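Local coordinates for amidohydrolase 3 domain-containing protein (Pyrococcus furiosus, PDB 3ICJ) that binds two zinc ions and probably hydrolyses carbon-nitrogen bonds other than peptide bonds, although its exact function is uncharacterised, at residues Glu333-Ala338 with Ala365-Arg370; Glu481-Gly484 with Phe490-Glu493. One frame throughout, in Å; residues are numbered along the deposited sequence.

Interaction 1. Residues Glu333-Ala338 with Ala365-Arg370; sequences EVIERA and AEFSGR
E336 and the carbonyl of A365 meet at one shared cation outside both segments, the ammonium NZ of K339. K339 NZ pairs with E336 OE2 as a salt bridge and with A365 O as a hydrogen bond, so 333-338 and 365-370 are tied only indirectly by it. The glutamate chain, bent at chi2 (-64°), turns back toward the loop although its CB bond leads away, and this carries OE2 to 3.9 Å from A365 CB.

The direct contact is apolar and centres on a single methyl. CG2 of I335 lies over one face of the F367 ring, 3.9 Å from the centroid and 25° off the ring normal. The methyl sits off-centre, nearer the CB end of the ring, and comes within 3.6 Å of F367 CG: a CH-pi contact. The same methyl also reaches A365 CB at 3.7 Å, filling the corner between the alanine and the ring. On the facing side, F367 CG stands anti to its own nitrogen (chi1 -177°), which swings the ring toward the helix. F362, on helix 352-365, touches both I335 and F367.

Helix 352-365 ends here in a Schellman motif, with E366 at positive phi, and the chain then runs toward strand 370-371. That strand is parallel to 346-349, making strand 346-349, helix 352-365 and strand 370-371 a beta-alpha-beta unit of the amidohydrolase barrel. Helix 328-338, which precedes the unit, packs against its returning loop.

No hydrogen bond joins the segments directly, so the direct contact is dispersive, centred on the I335 methyl, with K339 adding an electrostatic clasp beside the solvent-exposed E336.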
ATOM      1  N   GLU A 333     -20.128   7.188 -12.091  1.00 33.05           N
ATOM      2  CA  GLU A 333     -20.833   8.090 -11.146  1.00 36.48           C
ATOM      3  C   GLU A 333     -19.864   8.751 -10.132  1.00 39.71           C
ATOM      4  O   GLU A 333     -19.936   9.955  -9.887  1.00 34.78           O
ATOM      5  CB  GLU A 333     -21.960   7.335 -10.427  1.00 34.71           C
ATOM      6  CG  GLU A 333     -23.061   8.199  -9.784  1.00 45.70           C
ATOM      7  CD  GLU A 333     -22.819   8.475  -8.302  1.00 68.74           C
ATOM      8  OE1 GLU A 333     -23.511   9.361  -7.748  1.00 73.03           O
ATOM      9  OE2 GLU A 333     -21.942   7.816  -7.687  1.00 66.22           O
ATOM     10  N   VAL A 334     -18.937   7.967  -9.585  1.00 37.33           N
ATOM     11  CA  VAL A 334     -17.950   8.495  -8.641  1.00 36.45           C
ATOM     12  C   VAL A 334     -16.962   9.409  -9.350  1.00 34.79           C
ATOM     13  O   VAL A 334     -16.680  10.503  -8.858  1.00 37.46           O
ATOM     14  CB  VAL A 334     -17.220   7.358  -7.865  1.00 34.55           C
ATOM     15  CG1 VAL A 334     -16.021   7.900  -7.075  1.00 32.21           C
ATOM     16  CG2 VAL A 334     -18.181   6.666  -6.930  1.00 33.77           C
ATOM     17  N   ILE A 335     -16.481   8.981 -10.524  1.00 34.01           N
ATOM     18  CA  ILE A 335     -15.599   9.801 -11.366  1.00 31.95           C
ATOM     19  C   ILE A 335     -16.214  11.178 -11.664  1.00 37.08           C
ATOM     20  O   ILE A 335     -15.527  12.205 -11.612  1.00 34.24           O
ATOM     21  CB  ILE A 335     -15.202   9.079 -12.697  1.00 28.98           C
ATOM     22  CG1 ILE A 335     -14.305   7.875 -12.410  1.00 33.29           C
ATOM     23  CG2 ILE A 335     -14.475  10.024 -13.639  1.00 35.94           C
ATOM     24  CD1 ILE A 335     -14.079   6.968 -13.655  1.00 42.45           C
ATOM     25  N   GLU A 336     -17.509  11.216 -11.954  1.00 34.93           N
ATOM     26  CA  GLU A 336     -18.137  12.493 -12.269  1.00 38.21           C
ATOM     27  C   GLU A 336     -18.200  13.421 -11.054  1.00 35.70           C
ATOM     28  O   GLU A 336     -18.243  14.641 -11.211  1.00 30.78           O
ATOM     29  CB  GLU A 336     -19.524  12.289 -12.889  1.00 39.95           C
ATOM     30  CG  GLU A 336     -19.472  11.677 -14.287  1.00 40.75           C
ATOM     31  CD  GLU A 336     -18.786  12.582 -15.307  1.00 40.62           C
ATOM     32  OE1 GLU A 336     -19.003  13.814 -15.281  1.00 43.95           O
ATOM     33  OE2 GLU A 336     -18.039  12.056 -16.150  1.00 45.75           O
ATOM     34  N   ARG A 337     -18.204  12.842  -9.857  1.00 37.10           N
ATOM     35  CA  ARG A 337     -18.134  13.611  -8.623  1.00 34.81           C
ATOM     36  C   ARG A 337     -16.695  14.041  -8.321  1.00 40.96           C
ATOM     37  O   ARG A 337     -16.474  15.097  -7.720  1.00 39.46           O
ATOM     38  CB  ARG A 337     -18.687  12.798  -7.440  1.00 34.26           C
ATOM     39  CG  ARG A 337     -20.194  12.566  -7.451  1.00 37.08           C
ATOM     40  CD  ARG A 337     -20.609  11.693  -6.255  1.00 31.24           C
ATOM     41  NE  ARG A 337     -20.765  12.477  -5.024  1.00 39.76           N
ATOM     42  CZ  ARG A 337     -21.101  11.978  -3.835  1.00 48.01           C
ATOM     43  NH1 ARG A 337     -21.283  10.667  -3.670  1.00 40.47           N
ATOM     44  NH2 ARG A 337     -21.231  12.793  -2.802  1.00 40.30           N
ATOM     45  N   ALA A 338     -15.717  13.222  -8.729  1.00 35.33           N
ATOM     46  CA  ALA A 338     -14.301  13.541  -8.503  1.00 36.39           C
ATOM     47  C   ALA A 338     -13.799  14.654  -9.425  1.00 35.42           C
ATOM     48  O   ALA A 338     -12.996  15.484  -9.009  1.00 33.47           O
ATOM     49  CB  ALA A 338     -13.422  12.278  -8.637  1.00 29.60           C
ATOM     50  N   ALA A 365     -15.961   8.103 -19.271  1.00 36.79           N
ATOM     51  CA  ALA A 365     -15.838   9.368 -18.543  1.00 40.68           C
ATOM     52  C   ALA A 365     -14.726  10.287 -19.086  1.00 38.88           C
ATOM     53  O   ALA A 365     -14.563  11.401 -18.599  1.00 41.81           O
ATOM     54  CB  ALA A 365     -15.630   9.097 -17.053  1.00 34.54           C
ATOM     55  N   GLU A 366     -13.976   9.801 -20.079  1.00 38.15           N
ATOM     56  CA  GLU A 366     -12.834  10.506 -20.688  1.00 41.92           C
ATOM     57  C   GLU A 366     -11.851  10.946 -19.620  1.00 45.89           C
ATOM     58  O   GLU A 366     -11.411  12.096 -19.593  1.00 37.71           O
ATOM     59  CB  GLU A 366     -13.307  11.687 -21.560  1.00 42.49           C
ATOM     60  CG  GLU A 366     -14.136  11.235 -22.753  1.00 42.87           C
ATOM     61  CD  GLU A 366     -14.995  12.350 -23.328  1.00 59.53           C
ATOM     62  OE1 GLU A 366     -15.881  12.884 -22.617  1.00 62.13           O
ATOM     63  OE2 GLU A 366     -14.790  12.680 -24.505  1.00 54.00           O
ATOM     64  N   PHE A 367     -11.527  10.007 -18.731  1.00 36.62           N
ATOM     65  CA  PHE A 367     -10.826  10.322 -17.523  1.00 40.48           C
ATOM     66  C   PHE A 367      -9.623   9.393 -17.440  1.00 39.18           C
ATOM     67  O   PHE A 367      -9.771   8.184 -17.510  1.00 45.30           O
ATOM     68  CB  PHE A 367     -11.770  10.108 -16.323  1.00 39.35           C
ATOM     69  CG  PHE A 367     -11.166  10.489 -14.981  1.00 40.89           C
ATOM     70  CD1 PHE A 367     -11.306  11.785 -14.489  1.00 42.90           C
ATOM     71  CD2 PHE A 367     -10.507   9.539 -14.195  1.00 38.88           C
ATOM     72  CE1 PHE A 367     -10.775  12.139 -13.237  1.00 45.60           C
ATOM     73  CE2 PHE A 367      -9.956   9.884 -12.959  1.00 42.28           C
ATOM     74  CZ  PHE A 367     -10.095  11.197 -12.484  1.00 45.67           C
ATOM     75  N   SER A 368      -8.435   9.941 -17.281  1.00 42.67           N
ATOM     76  CA  SER A 368      -7.252   9.082 -17.202  1.00 47.29           C
ATOM     77  C   SER A 368      -6.956   8.732 -15.741  1.00 44.97           C
ATOM     78  O   SER A 368      -6.302   9.492 -15.032  1.00 41.95           O
ATOM     79  CB  SER A 368      -6.059   9.731 -17.910  1.00 55.42           C
ATOM     80  OG  SER A 368      -5.208   8.730 -18.453  1.00 64.67           O
ATOM     81  N   GLY A 369      -7.479   7.593 -15.290  1.00 38.93           N
ATOM     82  CA  GLY A 369      -7.370   7.224 -13.890  1.00 39.69           C
ATOM     83  C   GLY A 369      -6.189   6.310 -13.675  1.00 39.30           C
ATOM     84  O   GLY A 369      -5.328   6.169 -14.548  1.00 36.33           O
ATOM     85  N   ARG A 370      -6.132   5.707 -12.493  1.00 35.17           N
ATOM     86  CA  ARG A 370      -5.155   4.699 -12.233  1.00 37.87           C
ATOM     87  C   ARG A 370      -5.824   3.389 -11.846  1.00 34.48           C
ATOM     88  O   ARG A 370      -6.933   3.374 -11.296  1.00 36.22           O
ATOM     89  CB  ARG A 370      -4.086   5.142 -11.186  1.00 34.62           C
ATOM     90  CG  ARG A 370      -4.628   5.711  -9.917  1.00 36.63           C
ATOM     91  CD  ARG A 370      -3.512   6.175  -8.968  1.00 35.59           C
ATOM     92  NE  ARG A 370      -2.934   5.045  -8.224  1.00 37.09           N
ATOM     93  CZ  ARG A 370      -1.999   5.160  -7.284  1.00 42.25           C
ATOM     94  NH1 ARG A 370      -1.492   6.352  -6.977  1.00 39.36           N
ATOM     95  NH2 ARG A 370      -1.553   4.076  -6.661  1.00 37.88           N
TER

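Interaction 2. Residues Glu481-Gly484 with Phe490-Glu493; sequences EDLG and FRAE
D482 and R491 share both direct hydrogen bonds of this contact. In the backbone, R491 N donates to D482 O at 2.8 Å with a nearly straight N-H...O angle of 161°; F490 CA adds a CA-H...O contact to the same oxygen. In the side chains, R491 NE forms a salt bridge with D482 OD2 at 2.7 Å. This bond is bent, NE meeting the oxygen from above the carboxylate plane, and the carboxylate and guanidinium planes stand 86° apart. With D482 CG lodged between its backbone N and carbonyl carbon (chi1 62°), the carboxylate comes round to NE. R64 also pairs with OD2, and E286 takes R491 NH1. A leucine in place of R491 would probably cost D482 one of its cationic partners and leave E286 without this mate. A water links R491 O with G484 N, the latter bond weak.

Both segments belong to the loop between helix 463-477 and strand 494-497. Just before that strand the loop makes an inverse gamma turn centred on A492, in which E493 N reaches R491 O at 2.9 Å, and backbone bonds attach it to strand 64-69 (F490 to V65) and the turn just before it (A492 to E63).

Van der Waals contacts complete the interface. F490 lays CD2 3.4 Å from D482 C, while L483 O, buried without a polar partner, sits at the ring edge 3.6 Å from CE2. The L483 side chain crosses those of R491 and E493, its CD2 lying 3.7 Å from R491 CB and 3.6 Å from E493 CG.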
ATOM      1  N   GLU A 481       4.706  15.301  -9.382  1.00 40.91           N
ATOM      2  CA  GLU A 481       5.654  15.586 -10.467  1.00 47.05           C
ATOM      3  C   GLU A 481       7.046  16.022  -9.985  1.00 41.33           C
ATOM      4  O   GLU A 481       8.020  15.960 -10.743  1.00 44.52           O
ATOM      5  CB  GLU A 481       5.071  16.643 -11.430  1.00 52.75           C
ATOM      6  CG  GLU A 481       3.689  16.295 -12.053  1.00 65.84           C
ATOM      7  CD  GLU A 481       3.655  14.969 -12.848  1.00 73.55           C
ATOM      8  OE1 GLU A 481       4.678  14.578 -13.472  1.00 69.30           O
ATOM      9  OE2 GLU A 481       2.576  14.325 -12.853  1.00 75.56           O
ATOM     10  N   ASP A 482       7.124  16.465  -8.736  1.00 31.24           N
ATOM     11  CA  ASP A 482       8.391  16.920  -8.140  1.00 32.38           C
ATOM     12  C   ASP A 482       8.994  15.901  -7.157  1.00 29.84           C
ATOM     13  O   ASP A 482       9.820  16.257  -6.316  1.00 35.20           O
ATOM     14  CB  ASP A 482       8.203  18.298  -7.490  1.00 35.32           C
ATOM     15  CG  ASP A 482       7.187  18.291  -6.355  1.00 43.78           C
ATOM     16  OD1 ASP A 482       6.404  17.318  -6.196  1.00 48.26           O
ATOM     17  OD2 ASP A 482       7.170  19.294  -5.617  1.00 45.99           O
ATOM     18  N   LEU A 483       8.584  14.632  -7.274  1.00 32.53           N
ATOM     19  CA  LEU A 483       9.195  13.551  -6.497  1.00 30.46           C
ATOM     20  C   LEU A 483       9.759  12.451  -7.397  1.00 31.00           C
ATOM     21  O   LEU A 483       9.313  12.292  -8.531  1.00 32.86           O
ATOM     22  CB  LEU A 483       8.186  12.952  -5.488  1.00 28.11           C
ATOM     23  CG  LEU A 483       7.931  13.813  -4.248  1.00 32.76           C
ATOM     24  CD1 LEU A 483       6.622  13.478  -3.577  1.00 27.70           C
ATOM     25  CD2 LEU A 483       9.094  13.751  -3.252  1.00 30.27           C
ATOM     26  N   GLY A 484      10.717  11.689  -6.870  1.00 32.01           N
ATOM     27  CA  GLY A 484      11.230  10.475  -7.518  1.00 33.84           C
ATOM     28  C   GLY A 484      12.601  10.566  -8.167  1.00 38.43           C
ATOM     29  O   GLY A 484      13.182   9.542  -8.532  1.00 38.58           O
ATOM     30  N   PHE A 490      13.405  19.228  -7.784  1.00 34.19           N
ATOM     31  CA  PHE A 490      12.725  18.098  -7.137  1.00 34.53           C
ATOM     32  C   PHE A 490      12.811  18.234  -5.625  1.00 37.57           C
ATOM     33  O   PHE A 490      13.773  18.806  -5.104  1.00 34.64           O
ATOM     34  CB  PHE A 490      13.313  16.744  -7.589  1.00 30.10           C
ATOM     35  CG  PHE A 490      12.779  16.278  -8.911  1.00 37.66           C
ATOM     36  CD1 PHE A 490      13.238  16.842 -10.099  1.00 33.63           C
ATOM     37  CD2 PHE A 490      11.803  15.287  -8.973  1.00 31.83           C
ATOM     38  CE1 PHE A 490      12.734  16.428 -11.342  1.00 47.40           C
ATOM     39  CE2 PHE A 490      11.290  14.860 -10.209  1.00 41.74           C
ATOM     40  CZ  PHE A 490      11.758  15.430 -11.394  1.00 44.83           C
ATOM     41  N   ARG A 491      11.786  17.739  -4.931  1.00 38.45           N
ATOM     42  CA  ARG A 491      11.806  17.677  -3.472  1.00 37.37           C
ATOM     43  C   ARG A 491      12.922  16.730  -3.043  1.00 37.45           C
ATOM     44  O   ARG A 491      13.090  15.649  -3.617  1.00 34.08           O
ATOM     45  CB  ARG A 491      10.475  17.192  -2.913  1.00 31.68           C
ATOM     46  CG  ARG A 491       9.393  18.218  -2.947  1.00 40.82           C
ATOM     47  CD  ARG A 491       8.047  17.563  -2.816  1.00 49.66           C
ATOM     48  NE  ARG A 491       6.984  18.532  -3.061  1.00 57.44           N
ATOM     49  CZ  ARG A 491       6.413  19.269  -2.116  1.00 62.09           C
ATOM     50  NH1 ARG A 491       5.463  20.133  -2.438  1.00 70.14           N
ATOM     51  NH2 ARG A 491       6.784  19.137  -0.847  1.00 64.93           N
ATOM     52  N   ALA A 492      13.695  17.160  -2.048  1.00 37.85           N
ATOM     53  CA  ALA A 492      14.910  16.450  -1.675  1.00 44.35           C
ATOM     54  C   ALA A 492      14.592  15.304  -0.725  1.00 39.50           C
ATOM     55  O   ALA A 492      14.776  15.427   0.483  1.00 40.54           O
ATOM     56  CB  ALA A 492      15.924  17.411  -1.061  1.00 43.98           C
ATOM     57  N   GLU A 493      14.064  14.216  -1.280  1.00 36.23           N
ATOM     58  CA  GLU A 493      13.834  12.992  -0.525  1.00 36.84           C
ATOM     59  C   GLU A 493      14.894  12.020  -1.003  1.00 35.47           C
ATOM     60  O   GLU A 493      14.870  11.558  -2.143  1.00 36.58           O
ATOM     61  CB  GLU A 493      12.411  12.435  -0.738  1.00 38.93           C
ATOM     62  CG  GLU A 493      11.263  13.399  -0.410  1.00 35.38           C
ATOM     63  CD  GLU A 493      11.050  13.652   1.077  1.00 29.72           C
ATOM     64  OE1 GLU A 493      11.777  13.078   1.923  1.00 36.39           O
ATOM     65  OE2 GLU A 493      10.149  14.441   1.401  1.00 34.16           O
TER
HETATM   66  O   HOH W   1      12.311  13.933  -5.228  1.00 40.59           O

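Interactions 1 and 2 are separate along the chain and in space: their centres lie 26 Å apart and their nearest atoms about 10 Å apart, without touching. Strand 92-102 nevertheless relates them. R370, at the end of 365-370 though not itself part of the contact, hydrogen-bonds S100 O, while in interaction 2 L483 packs on F98 and E493 makes a backbone bond to A96. R370 also makes a weak bond to T478, three residues before E481. Neither contact reaches the zinc site, but both adjoin elements that lead to it: H101 follows S100 on that strand, H348 lies on strand 346-349, and H373 follows R370 by three residues.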